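Long-range contact in EGF family domain-containing protein (Toxoplasma gondii, PDB 4Z80), which binds a peptide of the rhoptry neck protein RON2L1 and, as an AMA-family antigen, probably serves in the moving junction during host-cell invasion: residues V54-Y60 and F386-D392. Sequence-based numbering, arbitrary orientation.
Sequences VGVYVGY and FMLSSAD
Phe386, in the last turn of helix 378-387, offers one ring face to Tyr57, whose CD1 stands 3.4 Å above the plane over the ring centre. The pair is T-shaped, planes at 65°, and Lys322 adds a cation-pi contact to Phe386. With CG anti to its backbone N (chi1 -171°), the Tyr57 side chain is directed at that face. Met387 follows with its CA in an off-centre CH-pi contact on the Tyr57 ring and its CG 3.8 Å from Tyr57 CE1. Past the helix end, the Ser389 hydroxyl turns back to give a 2.7 Å hydrogen bond from OG to Phe386 O. The contact joins the C-terminal end of helix 378-387, in the PAN-clan AMA1 family region, to the loop between strands 43-51 and 60-62. Ser390 engages two successive amides there: its OG accepts from Val56 N and its carbonyl O from Tyr57 N, while a water links Ser390 OG to Val54 O. Ala391 sets its CA 3.3 Å from Val58 O in a CA-H...O contact. Val58 O also accepts a hydrogen bond from Asp392 N at 2.8 Å. Asp392 OD2 accepts two backbone amides: Gly55 N, from above the carboxylate plane, and Tyr60 N, at the start of strand 60-62, nearly straight at 171° through the anti lone pair.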
loop_
_atom_site.group_PDB
_atom_site.type_symbol
_atom_site.label_atom_id
_atom_site.label_comp_id
_atom_site.label_asym_id
_atom_site.label_seq_id
_atom_site.Cartn_x
_atom_site.Cartn_y
_atom_site.Cartn_z
ATOM N N VAL A 54 -3.069 -13.710 6.438
ATOM C CA VAL A 54 -3.467 -12.965 5.243
ATOM C C VAL A 54 -2.484 -13.277 4.115
ATOM O O VAL A 54 -1.293 -13.461 4.354
ATOM C CB VAL A 54 -3.511 -11.440 5.522
ATOM C CG1 VAL A 54 -3.728 -10.630 4.236
ATOM C CG2 VAL A 54 -4.607 -11.127 6.526
ATOM N N GLY A 55 -2.973 -13.335 2.880
ATOM C CA GLY A 55 -2.100 -13.603 1.748
ATOM C C GLY A 55 -0.971 -12.582 1.617
ATOM O O GLY A 55 -1.203 -11.379 1.719
ATOM N N VAL A 56 0.247 -13.064 1.387
ATOM C CA VAL A 56 1.427 -12.202 1.262
ATOM C C VAL A 56 1.627 -11.718 -0.180
ATOM O O VAL A 56 1.867 -10.535 -0.429
ATOM C CB VAL A 56 2.698 -12.946 1.761
ATOM C CG1 VAL A 56 3.995 -12.201 1.400
ATOM C CG2 VAL A 56 2.610 -13.168 3.259
ATOM N N TYR A 57 1.529 -12.630 -1.139
ATOM C CA TYR A 57 1.643 -12.262 -2.539
ATOM C C TYR A 57 0.496 -11.329 -2.906
ATOM O O TYR A 57 0.695 -10.259 -3.476
ATOM C CB TYR A 57 1.639 -13.526 -3.408
ATOM C CG TYR A 57 1.971 -13.321 -4.865
ATOM C CD1 TYR A 57 3.241 -12.898 -5.262
ATOM C CD2 TYR A 57 1.038 -13.588 -5.855
ATOM C CE1 TYR A 57 3.554 -12.726 -6.607
ATOM C CE2 TYR A 57 1.351 -13.425 -7.195
ATOM C CZ TYR A 57 2.605 -13.006 -7.564
ATOM O OH TYR A 57 2.898 -12.844 -8.904
ATOM N N VAL A 58 -0.712 -11.775 -2.575
ATOM C CA VAL A 58 -1.938 -11.013 -2.747
ATOM C C VAL A 58 -2.732 -11.113 -1.445
ATOM O O VAL A 58 -3.069 -12.223 -1.020
ATOM C CB VAL A 58 -2.775 -11.560 -3.920
ATOM C CG1 VAL A 58 -4.154 -10.904 -3.952
ATOM C CG2 VAL A 58 -2.041 -11.337 -5.216
ATOM N N GLY A 59 -3.012 -9.973 -0.812
ATOM C CA GLY A 59 -3.711 -9.949 0.462
ATOM C C GLY A 59 -5.000 -9.166 0.389
ATOM O O GLY A 59 -4.998 -8.011 -0.022
ATOM N N TYR A 60 -6.097 -9.810 0.784
ATOM C CA TYR A 60 -7.427 -9.212 0.760
ATOM C C TYR A 60 -8.200 -9.541 2.023
ATOM O O TYR A 60 -8.078 -10.640 2.576
ATOM C CB TYR A 60 -8.267 -9.726 -0.423
ATOM C CG TYR A 60 -7.771 -9.401 -1.805
ATOM C CD1 TYR A 60 -7.412 -8.113 -2.161
ATOM C CD2 TYR A 60 -7.675 -10.391 -2.762
ATOM C CE1 TYR A 60 -6.953 -7.822 -3.435
ATOM C CE2 TYR A 60 -7.224 -10.114 -4.044
ATOM C CZ TYR A 60 -6.859 -8.833 -4.377
ATOM O OH TYR A 60 -6.403 -8.553 -5.645
ATOM N N PHE A 386 8.314 -15.575 -2.752
ATOM C CA PHE A 386 7.205 -14.625 -2.764
ATOM C C PHE A 386 6.022 -15.160 -3.577
ATOM O O PHE A 386 4.873 -15.126 -3.120
ATOM C CB PHE A 386 7.721 -13.290 -3.327
ATOM C CG PHE A 386 6.687 -12.203 -3.468
ATOM C CD1 PHE A 386 5.874 -11.830 -2.410
ATOM C CD2 PHE A 386 6.583 -11.504 -4.664
ATOM C CE1 PHE A 386 4.964 -10.806 -2.555
ATOM C CE2 PHE A 386 5.671 -10.478 -4.812
ATOM C CZ PHE A 386 4.856 -10.133 -3.758
ATOM N N MET A 387 6.320 -15.668 -4.772
ATOM C CA MET A 387 5.288 -16.157 -5.686
ATOM C C MET A 387 4.663 -17.478 -5.230
ATOM O O MET A 387 3.600 -17.839 -5.719
ATOM C CB MET A 387 5.871 -16.321 -7.089
ATOM C CG MET A 387 6.394 -15.028 -7.697
ATOM S SD MET A 387 7.436 -15.268 -9.158
ATOM C CE MET A 387 6.177 -15.509 -10.397
ATOM N N LEU A 388 5.318 -18.179 -4.306
ATOM C CA LEU A 388 4.849 -19.469 -3.796
ATOM C C LEU A 388 4.372 -19.375 -2.343
ATOM O O LEU A 388 4.209 -20.390 -1.666
ATOM C CB LEU A 388 5.973 -20.511 -3.900
ATOM C CG LEU A 388 6.491 -20.879 -5.288
ATOM C CD1 LEU A 388 7.678 -21.824 -5.172
ATOM C CD2 LEU A 388 5.376 -21.508 -6.116
ATOM N N SER A 389 4.127 -18.162 -1.861
ATOM C CA SER A 389 3.848 -17.980 -0.440
ATOM C C SER A 389 2.363 -18.163 -0.129
ATOM O O SER A 389 1.941 -19.270 0.219
ATOM C CB SER A 389 4.369 -16.604 0.034
ATOM O OG SER A 389 3.758 -15.516 -0.647
ATOM N N SER A 390 1.575 -17.104 -0.234
ATOM C CA SER A 390 0.153 -17.204 0.051
ATOM C C SER A 390 -0.573 -16.130 -0.717
ATOM O O SER A 390 0.009 -15.106 -1.080
ATOM C CB SER A 390 -0.127 -17.092 1.551
ATOM O OG SER A 390 0.406 -15.894 2.091
ATOM N N ALA A 391 -1.842 -16.376 -1.004
ATOM C CA ALA A 391 -2.619 -15.448 -1.797
ATOM C C ALA A 391 -4.093 -15.602 -1.503
ATOM O O ALA A 391 -4.608 -16.717 -1.395
ATOM C CB ALA A 391 -2.363 -15.656 -3.266
ATOM N N ASP A 392 -4.762 -14.471 -1.360
ATOM C CA ASP A 392 -6.210 -14.446 -1.240
ATOM C C ASP A 392 -6.800 -14.298 -2.651
ATOM O O ASP A 392 -6.070 -14.136 -3.621
ATOM C CB ASP A 392 -6.630 -13.317 -0.289
ATOM C CG ASP A 392 -6.062 -13.511 1.109
ATOM O OD1 ASP A 392 -6.120 -14.658 1.608
ATOM O OD2 ASP A 392 -5.539 -12.543 1.707
HETATM O O HOH W 1 0.126 -15.741 4.727
#